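Local structure of aromatic-amino-acid aminotransferase (Burkholderia pseudomallei, 4F4E) at residues G191-T196 against K225-V230; P142-A147 against G195-L200. The protein probably catalyses the pyridoxal-phosphate-dependent transfer of an amino group from tyrosine and related aromatic amino acids to 2-oxoglutarate, working as a homodimer. All blocks are in the same frame, centred on the assembly; numbering follows the deposited sequence. Where two conformers were deposited one is given.

Interaction 1: residues G191-T196 against K225-V230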
ATOM      1  N   GLY A 191     -26.021 -23.320  -7.106  1.00 15.62           N
ATOM      2  CA  GLY A 191     -25.561 -23.587  -8.466  1.00 16.16           C
ATOM      3  C   GLY A 191     -24.105 -23.308  -8.768  1.00 16.05           C
ATOM      4  O   GLY A 191     -23.625 -23.630  -9.864  1.00 16.84           O
ATOM      5  N   TYR A 192     -23.365 -22.747  -7.811  1.00 15.20           N
ATOM      6  CA  TYR A 192     -21.969 -22.429  -8.049  1.00 15.36           C
ATOM      7  C   TYR A 192     -21.059 -23.647  -7.955  1.00 15.69           C
ATOM      8  O   TYR A 192     -21.250 -24.536  -7.116  1.00 15.37           O
ATOM      9  CB  TYR A 192     -21.465 -21.355  -7.072  1.00 14.57           C
ATOM     10  CG  TYR A 192     -22.082 -19.984  -7.260  1.00 14.49           C
ATOM     11  CD1 TYR A 192     -22.670 -19.590  -8.483  1.00 14.61           C
ATOM     12  CD2 TYR A 192     -22.037 -19.053  -6.218  1.00 13.90           C
ATOM     13  CE1 TYR A 192     -23.202 -18.313  -8.643  1.00 14.38           C
ATOM     14  CE2 TYR A 192     -22.581 -17.799  -6.365  1.00 13.93           C
ATOM     15  CZ  TYR A 192     -23.152 -17.417  -7.562  1.00 14.17           C
ATOM     16  OH  TYR A 192     -23.652 -16.151  -7.671  1.00 13.55           O
ATOM     17  N   GLU A 193     -20.062 -23.680  -8.828  1.00 16.62           N
ATOM     18  CA  GLU A 193     -19.131 -24.765  -8.870  1.00 17.80           C
ATOM     19  C   GLU A 193     -18.119 -24.729  -7.722  1.00 16.88           C
ATOM     20  O   GLU A 193     -17.793 -23.689  -7.197  1.00 15.46           O
ATOM     21  CB  GLU A 193     -18.412 -24.785 -10.215  1.00 19.65           C
ATOM     22  CG  GLU A 193     -19.304 -25.297 -11.308  1.00 22.55           C
ATOM     23  CD  GLU A 193     -19.909 -26.695 -11.007  1.00 25.31           C
ATOM     24  OE1 GLU A 193     -19.124 -27.649 -10.753  1.00 29.74           O
ATOM     25  OE2 GLU A 193     -21.154 -26.849 -11.047  1.00 28.19           O
ATOM     26  N   PRO A 194     -17.583 -25.902  -7.348  1.00 17.30           N
ATOM     27  CA  PRO A 194     -16.520 -25.912  -6.339  1.00 16.46           C
ATOM     28  C   PRO A 194     -15.416 -24.899  -6.622  1.00 15.75           C
ATOM     29  O   PRO A 194     -14.970 -24.789  -7.746  1.00 15.78           O
ATOM     30  CB  PRO A 194     -15.964 -27.327  -6.437  1.00 17.49           C
ATOM     31  CG  PRO A 194     -17.076 -28.119  -6.974  1.00 18.03           C
ATOM     32  CD  PRO A 194     -17.790 -27.242  -7.925  1.00 18.12           C
ATOM     33  N   GLY A 195     -14.982 -24.175  -5.592  1.00 15.15           N
ATOM     34  CA  GLY A 195     -13.873 -23.196  -5.708  1.00 14.08           C
ATOM     35  C   GLY A 195     -14.328 -21.789  -6.022  1.00 13.47           C
ATOM     36  O   GLY A 195     -13.503 -20.847  -6.004  1.00 12.98           O
ATOM     37  N   THR A 196     -15.607 -21.621  -6.362  1.00 13.06           N
ATOM     38  CA  THR A 196     -16.141 -20.276  -6.599  1.00 12.75           C
ATOM     39  C   THR A 196     -15.957 -19.472  -5.315  1.00 12.12           C
ATOM     40  O   THR A 196     -16.231 -19.958  -4.226  1.00 11.67           O
ATOM     41  CB  THR A 196     -17.652 -20.306  -6.964  1.00 12.78           C
ATOM     42  OG1 THR A 196     -17.844 -21.169  -8.103  1.00 13.30           O
ATOM     43  CG2 THR A 196     -18.226 -18.887  -7.205  1.00 12.30           C
ATOM     44  N   LYS A 225     -20.235 -24.847   2.592  1.00 15.10           N
ATOM     45  CA  LYS A 225     -19.555 -26.078   3.001  0.50 15.89           C
ATOM     46  C   LYS A 225     -19.882 -27.225   2.045  1.00 16.58           C
ATOM     47  O   LYS A 225     -18.967 -27.864   1.504  1.00 16.90           O
ATOM     48  CB  LYS A 225     -19.861 -26.458   4.458  0.50 16.31           C
ATOM     49  CG  LYS A 225     -19.030 -27.659   4.939  0.50 16.86           C
ATOM     50  CD  LYS A 225     -18.569 -27.540   6.396  0.50 16.96           C
ATOM     51  CE  LYS A 225     -17.705 -28.720   6.866  0.50 17.40           C
ATOM     52  NZ  LYS A 225     -16.270 -28.390   7.039  0.50 17.29           N
ATOM     53  N   ALA A 226     -21.174 -27.482   1.832  1.00 17.17           N
ATOM     54  CA  ALA A 226     -21.617 -28.580   0.983  1.00 17.55           C
ATOM     55  C   ALA A 226     -21.086 -28.484  -0.460  1.00 17.44           C
ATOM     56  O   ALA A 226     -20.733 -29.531  -1.076  1.00 17.71           O
ATOM     57  CB  ALA A 226     -23.133 -28.724   1.010  1.00 17.83           C
ATOM     58  N   ARG A 227     -20.996 -27.266  -0.985  1.00 16.22           N
ATOM     59  CA  ARG A 227     -20.568 -27.072  -2.362  1.00 16.24           C
ATOM     60  C   ARG A 227     -19.096 -26.722  -2.531  1.00 16.53           C
ATOM     61  O   ARG A 227     -18.610 -26.558  -3.639  1.00 16.11           O
ATOM     62  CB  ARG A 227     -21.494 -26.089  -3.031  1.00 16.20           C
ATOM     63  CG  ARG A 227     -22.878 -26.719  -3.210  1.00 16.48           C
ATOM     64  CD  ARG A 227     -23.796 -25.816  -3.974  1.00 15.93           C
ATOM     65  NE  ARG A 227     -23.412 -25.765  -5.374  1.00 15.91           N
ATOM     66  CZ  ARG A 227     -23.614 -26.744  -6.255  1.00 15.90           C
ATOM     67  NH1 ARG A 227     -24.194 -27.887  -5.916  1.00 16.61           N
ATOM     68  NH2 ARG A 227     -23.252 -26.563  -7.510  1.00 15.92           N
ATOM     69  N   ARG A 228     -18.356 -26.702  -1.418  1.00 16.65           N
ATOM     70  CA  ARG A 228     -16.920 -26.397  -1.438  1.00 17.03           C
ATOM     71  C   ARG A 228     -16.630 -25.064  -2.128  1.00 14.87           C
ATOM     72  O   ARG A 228     -15.700 -24.938  -2.909  1.00 14.63           O
ATOM     73  CB  ARG A 228     -16.134 -27.554  -2.032  1.00 19.36           C
ATOM     74  CG  ARG A 228     -16.536 -28.883  -1.382  1.00 22.69           C
ATOM     75  CD  ARG A 228     -15.590 -30.004  -1.752  1.00 26.86           C
ATOM     76  NE  ARG A 228     -15.789 -30.440  -3.143  1.00 30.37           N
ATOM     77  CZ  ARG A 228     -14.945 -30.228  -4.162  1.00 32.23           C
ATOM     78  NH1 ARG A 228     -13.787 -29.563  -4.006  1.00 33.88           N
ATOM     79  NH2 ARG A 228     -15.278 -30.686  -5.372  1.00 34.31           N
ATOM     80  N   LEU A 229     -17.436 -24.072  -1.773  1.00 13.52           N
ATOM     81  CA  LEU A 229     -17.201 -22.705  -2.184  1.00 12.80           C
ATOM     82  C   LEU A 229     -16.162 -22.089  -1.247  1.00 12.37           C
ATOM     83  O   LEU A 229     -15.933 -22.580  -0.143  1.00 12.83           O
ATOM     84  CB  LEU A 229     -18.505 -21.926  -2.151  1.00 12.49           C
ATOM     85  CG  LEU A 229     -19.664 -22.642  -2.868  1.00 13.04           C
ATOM     86  CD1 LEU A 229     -20.809 -21.649  -2.936  1.00 13.29           C
ATOM     87  CD2 LEU A 229     -19.302 -23.141  -4.267  1.00 13.22           C
ATOM     88  N   VAL A 230     -15.546 -20.998  -1.678  1.00 11.63           N
ATOM     89  CA  VAL A 230     -14.519 -20.333  -0.872  1.00 10.66           C
ATOM     90  C   VAL A 230     -15.136 -19.042  -0.391  1.00 10.24           C
ATOM     91  O   VAL A 230     -15.340 -18.101  -1.165  1.00  9.95           O
ATOM     92  CB  VAL A 230     -13.255 -20.046  -1.705  1.00 10.44           C
ATOM     93  CG1 VAL A 230     -12.233 -19.261  -0.847  1.00 10.04           C
ATOM     94  CG2 VAL A 230     -12.688 -21.353  -2.277  1.00 10.53           C
TER
HETATM   95  O   HOH W   1     -20.130 -27.044  -5.941  1.00 16.71           O

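Interaction 2: residues P142-A147 against G195-L200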
ATOM      1  N   PRO A 142      -6.725 -20.186 -11.065  1.00 23.48           N
ATOM      2  CA  PRO A 142      -7.029 -18.998 -11.822  1.00 24.53           C
ATOM      3  C   PRO A 142      -8.297 -19.160 -12.644  1.00 25.64           C
ATOM      4  O   PRO A 142      -8.740 -18.181 -13.213  1.00 27.26           O
ATOM      5  CB  PRO A 142      -5.793 -18.834 -12.733  1.00 25.08           C
ATOM      6  CG  PRO A 142      -5.321 -20.215 -12.937  1.00 25.11           C
ATOM      7  CD  PRO A 142      -5.594 -20.933 -11.645  1.00 24.37           C
ATOM      8  N   LYS A 143      -8.863 -20.363 -12.704  1.00 24.02           N
ATOM      9  CA  LYS A 143     -10.173 -20.542 -13.359  1.00 24.67           C
ATOM     10  C   LYS A 143     -11.376 -20.305 -12.461  1.00 22.41           C
ATOM     11  O   LYS A 143     -12.473 -20.288 -12.966  1.00 23.05           O
ATOM     12  CB  LYS A 143     -10.307 -21.932 -13.951  1.00 24.39           C
ATOM     13  N   ALA A 144     -11.197 -20.105 -11.152  1.00 20.21           N
ATOM     14  CA  ALA A 144     -12.344 -19.828 -10.265  1.00 18.63           C
ATOM     15  C   ALA A 144     -13.055 -18.531 -10.639  1.00 17.12           C
ATOM     16  O   ALA A 144     -12.420 -17.588 -11.042  1.00 16.55           O
ATOM     17  CB  ALA A 144     -11.891 -19.776  -8.792  1.00 17.77           C
ATOM     18  N   LYS A 145     -14.388 -18.485 -10.507  1.00 16.35           N
ATOM     19  CA  LYS A 145     -15.115 -17.254 -10.663  1.00 15.67           C
ATOM     20  C   LYS A 145     -15.322 -16.645  -9.273  1.00 13.94           C
ATOM     21  O   LYS A 145     -15.209 -17.337  -8.266  1.00 13.32           O
ATOM     22  CB  LYS A 145     -16.439 -17.489 -11.365  1.00 17.91           C
ATOM     23  CG  LYS A 145     -16.259 -18.060 -12.790  1.00 19.74           C
ATOM     24  CD  LYS A 145     -17.589 -18.342 -13.430  1.00 22.99           C
ATOM     25  CE  LYS A 145     -17.358 -19.036 -14.764  1.00 25.25           C
ATOM     26  NZ  LYS A 145     -18.539 -19.875 -15.049  1.00 28.72           N
ATOM     27  N   VAL A 146     -15.640 -15.363  -9.256  1.00 12.47           N
ATOM     28  CA  VAL A 146     -15.950 -14.638  -8.047  1.00 11.48           C
ATOM     29  C   VAL A 146     -17.376 -14.168  -8.101  1.00 11.53           C
ATOM     30  O   VAL A 146     -17.802 -13.577  -9.112  1.00 11.91           O
ATOM     31  CB  VAL A 146     -15.036 -13.422  -7.915  1.00 10.83           C
ATOM     32  CG1 VAL A 146     -15.457 -12.570  -6.717  1.00 10.36           C
ATOM     33  CG2 VAL A 146     -13.615 -13.886  -7.799  1.00 10.49           C
ATOM     34  N   ALA A 147     -18.122 -14.393  -7.021  1.00 10.81           N
ATOM     35  CA  ALA A 147     -19.522 -14.004  -6.920  1.00 10.65           C
ATOM     36  C   ALA A 147     -19.657 -12.936  -5.864  1.00 10.12           C
ATOM     37  O   ALA A 147     -19.209 -13.128  -4.750  1.00  9.50           O
ATOM     38  CB  ALA A 147     -20.390 -15.198  -6.557  1.00 10.65           C
ATOM     39  N   GLY A 195     -14.982 -24.175  -5.592  1.00 15.15           N
ATOM     40  CA  GLY A 195     -13.873 -23.196  -5.708  1.00 14.08           C
ATOM     41  C   GLY A 195     -14.328 -21.789  -6.022  1.00 13.47           C
ATOM     42  O   GLY A 195     -13.503 -20.847  -6.004  1.00 12.98           O
ATOM     43  N   THR A 196     -15.607 -21.621  -6.362  1.00 13.06           N
ATOM     44  CA  THR A 196     -16.141 -20.276  -6.599  1.00 12.75           C
ATOM     45  C   THR A 196     -15.957 -19.472  -5.315  1.00 12.12           C
ATOM     46  O   THR A 196     -16.231 -19.958  -4.226  1.00 11.67           O
ATOM     47  CB  THR A 196     -17.652 -20.306  -6.964  1.00 12.78           C
ATOM     48  OG1 THR A 196     -17.844 -21.169  -8.103  1.00 13.30           O
ATOM     49  CG2 THR A 196     -18.226 -18.887  -7.205  1.00 12.30           C
ATOM     50  N   ILE A 197     -15.455 -18.254  -5.485  1.00 11.77           N
ATOM     51  CA  ILE A 197     -15.122 -17.382  -4.391  1.00 11.34           C
ATOM     52  C   ILE A 197     -16.340 -16.497  -4.173  1.00 11.15           C
ATOM     53  O   ILE A 197     -16.727 -15.731  -5.051  1.00 11.84           O
ATOM     54  CB  ILE A 197     -13.907 -16.522  -4.733  1.00 10.93           C
ATOM     55  CG1 ILE A 197     -12.661 -17.376  -5.021  1.00 11.29           C
ATOM     56  CG2 ILE A 197     -13.696 -15.444  -3.675  1.00 10.48           C
ATOM     57  CD1 ILE A 197     -11.719 -16.729  -6.023  1.00 11.15           C
ATOM     58  N   VAL A 198     -16.934 -16.570  -2.980  1.00 10.95           N
ATOM     59  CA  VAL A 198     -18.154 -15.846  -2.696  1.00 10.37           C
ATOM     60  C   VAL A 198     -17.862 -14.687  -1.723  1.00  9.79           C
ATOM     61  O   VAL A 198     -17.505 -14.927  -0.595  1.00  9.52           O
ATOM     62  CB  VAL A 198     -19.234 -16.778  -2.098  1.00 10.56           C
ATOM     63  CG1 VAL A 198     -20.545 -15.993  -1.962  1.00 10.61           C
ATOM     64  CG2 VAL A 198     -19.474 -18.037  -2.986  1.00 11.21           C
ATOM     65  N   VAL A 199     -18.001 -13.453  -2.191  1.00  9.32           N
ATOM     66  CA  VAL A 199     -17.674 -12.258  -1.404  1.00  9.03           C
ATOM     67  C   VAL A 199     -18.925 -11.876  -0.622  1.00  9.05           C
ATOM     68  O   VAL A 199     -19.949 -11.565  -1.205  1.00  9.23           O
ATOM     69  CB  VAL A 199     -17.211 -11.102  -2.290  1.00  8.65           C
ATOM     70  CG1 VAL A 199     -16.912  -9.852  -1.470  1.00  8.50           C
ATOM     71  CG2 VAL A 199     -16.036 -11.535  -3.157  1.00  8.96           C
ATOM     72  N   LEU A 200     -18.830 -11.964   0.693  1.00  8.93           N
ATOM     73  CA  LEU A 200     -19.938 -11.840   1.616  1.00  9.24           C
ATOM     74  C   LEU A 200     -19.661 -10.700   2.595  1.00  9.09           C
ATOM     75  O   LEU A 200     -18.636 -10.714   3.310  1.00  8.96           O
ATOM     76  CB  LEU A 200     -20.081 -13.156   2.401  1.00  9.58           C
ATOM     77  CG  LEU A 200     -20.496 -14.373   1.563  1.00  9.92           C
ATOM     78  CD1 LEU A 200     -20.134 -15.725   2.239  1.00 10.14           C
ATOM     79  CD2 LEU A 200     -22.002 -14.289   1.283  1.00  9.85           C
TER
HETATM   80  O   HOH W   2     -15.895 -21.036  -9.961  1.00 13.09           O

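Interaction 1: residues G191-T196 against K225-V230
Gly195 and Arg228 join two turns at the start of the two strands of a beta-alpha-beta crossover: a type II beta turn from Glu193 to Thr196 leads into strand 197-201, and a Schellman motif at Arg228 ends helix 214-227 before strand 230-235. The backbone bonds are Gly195 N to Arg228 O (2.9 Å) and a nearly straight Val230 N to Thr196 O (2.8 Å, 179°), the latter starting the pairing of the two strands. Gly195 has the positive phi, 92°, expected at the third position of such a turn.

Arg227 supplies the side-chain bonds between the two segments. Bent at its third torsion (chi3 72°), it turns the guanidinium back onto the Tyr192 carbonyl, which takes a bond from Arg227 NH2 above its plane and a weak one from Arg227 NE. A water bridges the same carbonyl to Arg227 O, so three donors gather on Tyr192 O.

Packing is of two kinds. Pro194 CB sits 3.4 Å above one face of the Arg228 guanidinium, offset toward its rim, while Leu229 CD2 lies 4.0 Å from Tyr192 CB. The turn itself is fastened at Glu193 O, which receives both Thr196 N (3.1 Å) and Thr196 OG1 (2.7 Å).

Interaction 2: residues P142-A147 against G195-L200
Ala147 and Ile197 meet through peptide groups, for the flat groups that touch here are backbone amides and not rings. They pair two neighbouring parallel strands, 146-150 and 197-201, in the central mixed sheet of the large domain of a class I aminotransferase. One face of this sheet carries Val146, Ile197 and Val199; the other carries Ala147 and Val198. Carbonyls and N-H groups meet nearly head-on: Ile197 N gives to Lys145 O (2.9 Å, 174°), Ala147 N to Ile197 O (2.8 Å), and Val199 N to Ala147 O (2.8 Å). Each acceptor is also approached by a CA-H, the shortest case being Val146 CA on Ile197 O at 3.3 Å.

On the first face the two branches of Val146 divide the work. CG1, anti to its own N (chi1 174°), reaches Val199 CG2 at 3.8 Å, and CG2 meets Ile197 CD1 at 3.9 Å. The end of Ile197 also extends to the methyl of Ala144, at the entrance to the strand. Phe160 of helix 154-162 and Phe165 pack on this face. On the other face, Tyr170 of strand 167-174 packs on both Ala147 and Val198, and Leu189 of helix 182-189 adds to Val198.

Where the pairing begins, a water joins the two segments: it accepts from Lys145 N and donates to Thr196 OG1, whose own proton goes to Glu193 O. The water lies 2.7 Å from Thr196 OG1.

In the fold
From the N terminus, residues 142-147 come first, leading into strand 146-150. The chain then runs through helix 154-162, strand 167-174 and helix 182-189 before residues 195-200 return to its side, so interaction 2 closes this loop of 47 residues. Interaction 1 closes the next one, 28 residues holding strand 197-201 and most of helix 214-227. The two loops neither nest nor cross: they follow one another, hinged at the shared Gly195 and Thr196. Strand 197-201 thus lies between 146-150 and 230-235 in the sheet, with Val198 N probably bonded to Val230 O. Tyr192 CE2 packs 3.4 Å from Ala147 CB, a direct touch between the two contacts.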